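Local coordinates for RNA-binding protein Smaug (Drosophila melanogaster, PDB 1OXJ) that binds RNA, probably recognising it through its SAM domain, which this RNA-binding fragment carries together with a helical PHAT domain, at residues Thr85-Leu90 against Met143-Arg148; Asn67-Val72 against Leu116-Ile121. All blocks are in the same frame, centred on the assembly; numbering follows the deposited sequence.

Contact 1 (Thr85-Leu90 against Met143-Arg148); sequences TAVEEL and MWILDR
Ile145 pushes its terminal methyl, CD1, against the side chain and backbone of Val87 and the base of Leu90. The methyl lies 3.5 Å from Val87 CG1, a separation shorter than usual for two carbons, and 3.6 Å from Leu90 CB. It also reaches the main chain, with Ile145 CD1 3.5 Å from Val87 O, an oxygen that is hydrogen-bonded to Thr91 OG1. Touching is thus concentrated on one methyl, which fits between two residues three positions apart on the facing helix. The torsions of Ile145 account for this reach: CG1 leaves opposite the carbonyl carbon (chi1 -70°) and CD1 then extends the branch away from its own backbone (chi2 171°). On the other side, Val87 turns CG1 opposite its backbone N (chi1 173°), which places that methyl rather than CG2 against the isoleucine; the two side chains cross at a slant. All three residues are buried, and the side-chain packing is apolar, with the methyl also resting against one carbonyl oxygen. It joins helix 83-91 to helix 136-150 inside the all-helical PHAT domain, with the closest CA pair, Leu90 and Ile145, 7.5 Å apart, and the two segments bury only 131 Å² between them. Leu90 has a further neighbour in Phe115 of helix 111-127. Within helix 136-150, farther from helix 83-91, Arg148 folds back along Trp144. Its CG sits 3.5 Å above the plane of the Trp144 ring, displaced toward the rim, and Trp144 NE1 meets the edge of the guanidinium in its plane. Arg148 NH1 makes a salt bridge, with a weak hydrogen bond, to Asp147 OD2, while OD1 of the same carboxylate pairs with Lys166 of helix 159-170.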
ATOM      1  N   THR A  85      -4.745  -7.097 -12.551  1.00 30.27           N
ATOM      2  CA  THR A  85      -5.224  -7.487 -11.228  1.00 30.12           C
ATOM      3  C   THR A  85      -4.220  -7.110 -10.146  1.00 29.67           C
ATOM      4  O   THR A  85      -4.591  -6.540  -9.114  1.00 29.41           O
ATOM      5  CB  THR A  85      -5.474  -9.016 -11.140  1.00 32.65           C
ATOM      6  OG1 THR A  85      -6.511  -9.384 -12.064  1.00 33.99           O
ATOM      7  CG2 THR A  85      -5.881  -9.410  -9.715  1.00 32.18           C
ATOM      8  N   ALA A  86      -2.954  -7.434 -10.382  1.00 28.21           N
ATOM      9  CA  ALA A  86      -1.897  -7.129  -9.420  1.00 29.85           C
ATOM     10  C   ALA A  86      -1.825  -5.626  -9.153  1.00 31.44           C
ATOM     11  O   ALA A  86      -1.649  -5.196  -8.009  1.00 31.11           O
ATOM     12  CB  ALA A  86      -0.548  -7.634  -9.941  1.00 27.15           C
ATOM     13  N   VAL A  87      -1.975  -4.820 -10.201  1.00 30.13           N
ATOM     14  CA  VAL A  87      -1.900  -3.377 -10.016  1.00 32.36           C
ATOM     15  C   VAL A  87      -3.125  -2.853  -9.263  1.00 33.30           C
ATOM     16  O   VAL A  87      -3.036  -1.869  -8.521  1.00 32.61           O
ATOM     17  CB  VAL A  87      -1.723  -2.660 -11.379  1.00 34.79           C
ATOM     18  CG1 VAL A  87      -1.805  -1.160 -11.200  1.00 35.84           C
ATOM     19  CG2 VAL A  87      -0.365  -3.032 -11.972  1.00 32.17           C
ATOM     20  N   GLU A  88      -4.264  -3.522  -9.428  1.00 33.92           N
ATOM     21  CA  GLU A  88      -5.477  -3.112  -8.730  1.00 34.77           C
ATOM     22  C   GLU A  88      -5.263  -3.359  -7.232  1.00 35.89           C
ATOM     23  O   GLU A  88      -5.593  -2.511  -6.395  1.00 34.30           O
ATOM     24  CB  GLU A  88      -6.680  -3.911  -9.227  1.00 39.85           C
ATOM     25  CG  GLU A  88      -8.014  -3.411  -8.691  1.00 45.12           C
ATOM     26  CD  GLU A  88      -9.186  -4.261  -9.142  1.00 49.62           C
ATOM     27  OE1 GLU A  88      -9.294  -4.543 -10.359  1.00 52.04           O
ATOM     28  OE2 GLU A  88     -10.004  -4.642  -8.278  1.00 51.93           O
ATOM     29  N   GLU A  89      -4.715  -4.523  -6.897  1.00 33.73           N
ATOM     30  CA  GLU A  89      -4.431  -4.841  -5.497  1.00 35.45           C
ATOM     31  C   GLU A  89      -3.485  -3.787  -4.911  1.00 34.31           C
ATOM     32  O   GLU A  89      -3.742  -3.241  -3.838  1.00 34.97           O
ATOM     33  CB  GLU A  89      -3.773  -6.219  -5.370  1.00 37.17           C
ATOM     34  CG  GLU A  89      -4.676  -7.403  -5.717  1.00 40.13           C
ATOM     35  CD  GLU A  89      -5.746  -7.658  -4.669  1.00 42.91           C
ATOM     36  OE1 GLU A  89      -6.519  -8.620  -4.836  1.00 48.13           O
ATOM     37  OE2 GLU A  89      -5.819  -6.905  -3.677  1.00 43.95           O
ATOM     38  N   LEU A  90      -2.391  -3.501  -5.615  1.00 32.43           N
ATOM     39  CA  LEU A  90      -1.421  -2.522  -5.127  1.00 32.17           C
ATOM     40  C   LEU A  90      -2.051  -1.163  -4.863  1.00 32.48           C
ATOM     41  O   LEU A  90      -1.685  -0.470  -3.915  1.00 33.40           O
ATOM     42  CB  LEU A  90      -0.260  -2.360  -6.113  1.00 30.76           C
ATOM     43  CG  LEU A  90       0.633  -3.588  -6.322  1.00 32.21           C
ATOM     44  CD1 LEU A  90       1.665  -3.278  -7.396  1.00 29.52           C
ATOM     45  CD2 LEU A  90       1.322  -3.980  -5.008  1.00 29.80           C
ATOM     46  N   MET A 143       2.056   3.691 -13.030  1.00 31.38           N
ATOM     47  CA  MET A 143       2.868   4.901 -12.947  1.00 33.38           C
ATOM     48  C   MET A 143       2.406   5.734 -11.751  1.00 31.78           C
ATOM     49  O   MET A 143       3.220   6.313 -11.042  1.00 32.20           O
ATOM     50  CB  MET A 143       2.772   5.691 -14.254  1.00 35.96           C
ATOM     51  CG  MET A 143       3.393   4.967 -15.453  1.00 37.44           C
ATOM     52  SD  MET A 143       5.196   4.747 -15.351  1.00 35.49           S
ATOM     53  CE  MET A 143       5.711   6.437 -15.683  1.00 40.05           C
ATOM     54  N   TRP A 144       1.097   5.771 -11.510  1.00 32.92           N
ATOM     55  CA  TRP A 144       0.567   6.504 -10.366  1.00 31.33           C
ATOM     56  C   TRP A 144       1.056   5.834  -9.072  1.00 31.80           C
ATOM     57  O   TRP A 144       1.406   6.502  -8.098  1.00 31.83           O
ATOM     58  CB  TRP A 144      -0.955   6.493 -10.399  1.00 32.48           C
ATOM     59  CG  TRP A 144      -1.582   7.082  -9.186  1.00 33.73           C
ATOM     60  CD1 TRP A 144      -1.747   8.414  -8.900  1.00 35.49           C
ATOM     61  CD2 TRP A 144      -2.120   6.362  -8.074  1.00 34.24           C
ATOM     62  NE1 TRP A 144      -2.359   8.561  -7.677  1.00 36.31           N
ATOM     63  CE2 TRP A 144      -2.597   7.317  -7.148  1.00 34.91           C
ATOM     64  CE3 TRP A 144      -2.246   4.998  -7.769  1.00 34.97           C
ATOM     65  CZ2 TRP A 144      -3.193   6.952  -5.935  1.00 38.15           C
ATOM     66  CZ3 TRP A 144      -2.839   4.635  -6.562  1.00 35.00           C
ATOM     67  CH2 TRP A 144      -3.305   5.611  -5.661  1.00 35.83           C
ATOM     68  N   ILE A 145       1.070   4.506  -9.060  1.00 29.24           N
ATOM     69  CA  ILE A 145       1.541   3.782  -7.878  1.00 29.12           C
ATOM     70  C   ILE A 145       3.006   4.131  -7.585  1.00 29.68           C
ATOM     71  O   ILE A 145       3.370   4.443  -6.444  1.00 31.32           O
ATOM     72  CB  ILE A 145       1.421   2.252  -8.085  1.00 26.40           C
ATOM     73  CG1 ILE A 145      -0.058   1.844  -8.090  1.00 27.25           C
ATOM     74  CG2 ILE A 145       2.195   1.507  -6.977  1.00 27.03           C
ATOM     75  CD1 ILE A 145      -0.287   0.373  -8.505  1.00 26.51           C
ATOM     76  N   LEU A 146       3.852   4.069  -8.606  1.00 30.70           N
ATOM     77  CA  LEU A 146       5.261   4.391  -8.416  1.00 33.68           C
ATOM     78  C   LEU A 146       5.344   5.818  -7.900  1.00 35.55           C
ATOM     79  O   LEU A 146       6.135   6.131  -7.016  1.00 36.50           O
ATOM     80  CB  LEU A 146       6.022   4.257  -9.738  1.00 33.28           C
ATOM     81  CG  LEU A 146       6.050   2.839 -10.320  1.00 35.00           C
ATOM     82  CD1 LEU A 146       6.754   2.838 -11.665  1.00 34.92           C
ATOM     83  CD2 LEU A 146       6.749   1.906  -9.350  1.00 33.71           C
ATOM     84  N   ASP A 147       4.489   6.664  -8.456  1.00 38.96           N
ATOM     85  CA  ASP A 147       4.409   8.070  -8.097  1.00 40.40           C
ATOM     86  C   ASP A 147       4.172   8.248  -6.594  1.00 39.83           C
ATOM     87  O   ASP A 147       4.902   8.981  -5.926  1.00 39.57           O
ATOM     88  CB  ASP A 147       3.284   8.714  -8.911  1.00 44.63           C
ATOM     89  CG  ASP A 147       3.491  10.193  -9.128  1.00 49.34           C
ATOM     90  OD1 ASP A 147       4.651  10.608  -9.343  1.00 51.75           O
ATOM     91  OD2 ASP A 147       2.489  10.939  -9.101  1.00 53.29           O
ATOM     92  N   ARG A 148       3.160   7.570  -6.062  1.00 38.20           N
ATOM     93  CA  ARG A 148       2.846   7.656  -4.638  1.00 37.51           C
ATOM     94  C   ARG A 148       3.918   6.968  -3.790  1.00 37.07           C
ATOM     95  O   ARG A 148       4.173   7.378  -2.663  1.00 36.60           O
ATOM     96  CB  ARG A 148       1.488   7.007  -4.348  1.00 38.80           C
ATOM     97  CG  ARG A 148       0.293   7.689  -5.006  1.00 43.81           C
ATOM     98  CD  ARG A 148      -0.076   8.992  -4.301  1.00 47.48           C
ATOM     99  NE  ARG A 148       0.923  10.043  -4.488  1.00 50.60           N
ATOM    100  CZ  ARG A 148       1.098  10.722  -5.619  1.00 53.74           C
ATOM    101  NH1 ARG A 148       0.336  10.467  -6.676  1.00 54.57           N
ATOM    102  NH2 ARG A 148       2.035  11.660  -5.695  1.00 54.99           N
TER

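Contact 2 (Asn67-Val72 against Leu116-Ile121); sequences NILNRV and LKVIDI
A chi1 of 168° turns Val118 CG1 opposite the backbone N and CG2 opposite the carbonyl carbon, splitting the two methyls between Val72 and Leu69. Val72 has nearly the same torsion, 169°, and meets Val118 through the corresponding branch, CG1 to CG1, at 3.8 Å. The other methyl, Val118 CG2, touches the Leu69 carbonyl oxygen, 3.6 Å from Leu69 O, and stands 4.0 Å from Leu69 CD2. Both side-chain pairs cross at about a right angle, with Val118 wedged against residues three apart on the facing helix. In this way helix 49-77, a long helix whose C-terminal part contributes to the PHAT domain, is joined to helix 111-127 in the domain's helical core. The backbones come close, with Leu69 CA and Val118 CA 6.8 Å apart, consistent with the short valine side chain making contact without extended reach. The three touching residues are buried, and the segments together cover 144 Å². A polar link lies farther round the same helix pair, where Asn70 OD1 is hydrogen-bonded to Arg114 NH2; separately, Ile121 packs on Glu73 and Leu76.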
ATOM      1  N   ASN A  67      -0.334 -10.936   3.610  1.00 37.24           N
ATOM      2  CA  ASN A  67      -0.860 -12.105   2.901  1.00 39.10           C
ATOM      3  C   ASN A  67      -1.217 -11.729   1.460  1.00 38.94           C
ATOM      4  O   ASN A  67      -0.925 -12.471   0.518  1.00 37.20           O
ATOM      5  CB  ASN A  67      -2.108 -12.657   3.609  1.00 41.81           C
ATOM      6  CG  ASN A  67      -1.805 -13.209   4.996  1.00 45.00           C
ATOM      7  OD1 ASN A  67      -0.770 -13.841   5.209  1.00 46.58           O
ATOM      8  ND2 ASN A  67      -2.719 -12.987   5.940  1.00 47.78           N
ATOM      9  N   ILE A  68      -1.857 -10.575   1.290  1.00 38.01           N
ATOM     10  CA  ILE A  68      -2.239 -10.119  -0.043  1.00 36.46           C
ATOM     11  C   ILE A  68      -1.002  -9.967  -0.918  1.00 35.56           C
ATOM     12  O   ILE A  68      -0.963 -10.467  -2.040  1.00 35.51           O
ATOM     13  CB  ILE A  68      -2.979  -8.770   0.016  1.00 35.96           C
ATOM     14  CG1 ILE A  68      -4.364  -8.966   0.644  1.00 37.28           C
ATOM     15  CG2 ILE A  68      -3.084  -8.175  -1.383  1.00 36.23           C
ATOM     16  CD1 ILE A  68      -5.040  -7.676   1.065  1.00 36.17           C
ATOM     17  N   LEU A  69       0.015  -9.279  -0.407  1.00 33.83           N
ATOM     18  CA  LEU A  69       1.239  -9.088  -1.181  1.00 32.40           C
ATOM     19  C   LEU A  69       1.910 -10.428  -1.470  1.00 34.44           C
ATOM     20  O   LEU A  69       2.407 -10.663  -2.571  1.00 33.97           O
ATOM     21  CB  LEU A  69       2.197  -8.153  -0.434  1.00 29.99           C
ATOM     22  CG  LEU A  69       1.692  -6.707  -0.349  1.00 29.97           C
ATOM     23  CD1 LEU A  69       2.511  -5.907   0.679  1.00 29.91           C
ATOM     24  CD2 LEU A  69       1.780  -6.071  -1.733  1.00 29.59           C
ATOM     25  N   ASN A  70       1.915 -11.308  -0.476  1.00 36.81           N
ATOM     26  CA  ASN A  70       2.517 -12.625  -0.640  1.00 38.34           C
ATOM     27  C   ASN A  70       1.807 -13.359  -1.775  1.00 38.08           C
ATOM     28  O   ASN A  70       2.443 -13.943  -2.654  1.00 37.59           O
ATOM     29  CB  ASN A  70       2.389 -13.418   0.667  1.00 39.15           C
ATOM     30  CG  ASN A  70       2.975 -14.808   0.566  1.00 42.61           C
ATOM     31  OD1 ASN A  70       4.171 -14.976   0.303  1.00 42.24           O
ATOM     32  ND2 ASN A  70       2.134 -15.821   0.773  1.00 40.88           N
ATOM     33  N   ARG A  71       0.481 -13.316  -1.746  1.00 39.43           N
ATOM     34  CA  ARG A  71      -0.344 -13.962  -2.761  1.00 41.77           C
ATOM     35  C   ARG A  71      -0.076 -13.405  -4.157  1.00 40.51           C
ATOM     36  O   ARG A  71       0.086 -14.158  -5.116  1.00 39.94           O
ATOM     37  CB  ARG A  71      -1.825 -13.773  -2.427  1.00 44.93           C
ATOM     38  CG  ARG A  71      -2.764 -14.504  -3.362  1.00 50.31           C
ATOM     39  CD  ARG A  71      -3.917 -13.614  -3.779  1.00 55.09           C
ATOM     40  NE  ARG A  71      -4.604 -13.018  -2.636  1.00 57.72           N
ATOM     41  CZ  ARG A  71      -5.570 -12.113  -2.746  1.00 58.80           C
ATOM     42  NH1 ARG A  71      -5.960 -11.706  -3.946  1.00 59.62           N
ATOM     43  NH2 ARG A  71      -6.142 -11.612  -1.660  1.00 58.35           N
ATOM     44  N   VAL A  72      -0.051 -12.081  -4.275  1.00 39.50           N
ATOM     45  CA  VAL A  72       0.194 -11.448  -5.566  1.00 37.69           C
ATOM     46  C   VAL A  72       1.561 -11.847  -6.088  1.00 37.63           C
ATOM     47  O   VAL A  72       1.719 -12.180  -7.260  1.00 37.59           O
ATOM     48  CB  VAL A  72       0.100  -9.905  -5.459  1.00 36.70           C
ATOM     49  CG1 VAL A  72       0.619  -9.255  -6.741  1.00 36.33           C
ATOM     50  CG2 VAL A  72      -1.347  -9.497  -5.210  1.00 36.92           C
ATOM     51  N   LEU A 116       7.620  -3.488  -2.088  1.00 31.21           N
ATOM     52  CA  LEU A 116       8.671  -3.209  -3.053  1.00 32.03           C
ATOM     53  C   LEU A 116       9.036  -4.461  -3.848  1.00 33.31           C
ATOM     54  O   LEU A 116       9.405  -4.375  -5.022  1.00 33.52           O
ATOM     55  CB  LEU A 116       9.907  -2.646  -2.351  1.00 34.14           C
ATOM     56  CG  LEU A 116       9.796  -1.209  -1.834  1.00 34.11           C
ATOM     57  CD1 LEU A 116      11.081  -0.843  -1.134  1.00 37.05           C
ATOM     58  CD2 LEU A 116       9.523  -0.247  -2.995  1.00 37.02           C
ATOM     59  N   LYS A 117       8.926  -5.626  -3.214  1.00 34.03           N
ATOM     60  CA  LYS A 117       9.227  -6.886  -3.898  1.00 35.85           C
ATOM     61  C   LYS A 117       8.220  -7.105  -5.025  1.00 34.67           C
ATOM     62  O   LYS A 117       8.592  -7.482  -6.137  1.00 35.06           O
ATOM     63  CB  LYS A 117       9.159  -8.075  -2.924  1.00 38.64           C
ATOM     64  CG  LYS A 117      10.477  -8.416  -2.232  1.00 45.13           C
ATOM     65  CD  LYS A 117      10.339  -9.697  -1.402  1.00 49.63           C
ATOM     66  CE  LYS A 117      11.680 -10.177  -0.861  1.00 51.61           C
ATOM     67  NZ  LYS A 117      12.242  -9.247   0.156  1.00 55.67           N
ATOM     68  N   VAL A 118       6.944  -6.873  -4.729  1.00 32.87           N
ATOM     69  CA  VAL A 118       5.889  -7.036  -5.716  1.00 31.81           C
ATOM     70  C   VAL A 118       6.071  -6.031  -6.851  1.00 33.07           C
ATOM     71  O   VAL A 118       5.863  -6.364  -8.021  1.00 31.08           O
ATOM     72  CB  VAL A 118       4.499  -6.853  -5.082  1.00 32.97           C
ATOM     73  CG1 VAL A 118       3.441  -6.730  -6.175  1.00 31.90           C
ATOM     74  CG2 VAL A 118       4.187  -8.040  -4.173  1.00 33.65           C
ATOM     75  N   ILE A 119       6.470  -4.806  -6.513  1.00 31.11           N
ATOM     76  CA  ILE A 119       6.696  -3.800  -7.547  1.00 32.71           C
ATOM     77  C   ILE A 119       7.762  -4.298  -8.521  1.00 33.81           C
ATOM     78  O   ILE A 119       7.627  -4.128  -9.735  1.00 34.68           O
ATOM     79  CB  ILE A 119       7.152  -2.443  -6.947  1.00 32.62           C
ATOM     80  CG1 ILE A 119       5.994  -1.774  -6.200  1.00 31.58           C
ATOM     81  CG2 ILE A 119       7.649  -1.524  -8.059  1.00 35.37           C
ATOM     82  CD1 ILE A 119       4.801  -1.405  -7.095  1.00 33.91           C
ATOM     83  N   ASP A 120       8.816  -4.922  -8.000  1.00 35.06           N
ATOM     84  CA  ASP A 120       9.882  -5.442  -8.864  1.00 38.77           C
ATOM     85  C   ASP A 120       9.356  -6.528  -9.796  1.00 39.63           C
ATOM     86  O   ASP A 120       9.657  -6.535 -10.994  1.00 40.86           O
ATOM     87  CB  ASP A 120      11.040  -6.017  -8.036  1.00 41.08           C
ATOM     88  CG  ASP A 120      11.865  -4.941  -7.349  1.00 42.88           C
ATOM     89  OD1 ASP A 120      11.916  -3.807  -7.862  1.00 44.52           O
ATOM     90  OD2 ASP A 120      12.482  -5.240  -6.303  1.00 45.27           O
ATOM     91  N   ILE A 121       8.570  -7.449  -9.243  1.00 39.03           N
ATOM     92  CA  ILE A 121       7.997  -8.532 -10.037  1.00 38.15           C
ATOM     93  C   ILE A 121       7.055  -7.967 -11.100  1.00 38.89           C
ATOM     94  O   ILE A 121       7.110  -8.375 -12.261  1.00 39.22           O
ATOM     95  CB  ILE A 121       7.219  -9.513  -9.152  1.00 38.07           C
ATOM     96  CG1 ILE A 121       8.169 -10.150  -8.134  1.00 36.98           C
ATOM     97  CG2 ILE A 121       6.548 -10.575 -10.012  1.00 37.69           C
ATOM     98  CD1 ILE A 121       7.492 -11.058  -7.144  1.00 36.00           C
TER

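Contacts 1 and 2 have centres 11 Å apart and interlock along the chain, their segments alternating in the order 67-72, 85-90, 116-121, 143-148. Leu90 couples them: its CD2 lies 3.7 Å from Val118 CG1, and its CD1 lies 3.7 Å from Ile119 CD1. Ala86 CB adds a second junction, 3.8 Å from Val72 CG1. Helix 83-91 therefore packs against both helices of contact 2 while taking Ile145 in contact 1, giving one continuous apolar core. A long, weak ion pair, Glu89 OE1 to Arg71 NH1 at 3.3 Å, also links the two contacts. Both contacts lie in the PHAT domain, whereas RNA recognition runs through the SAM domain.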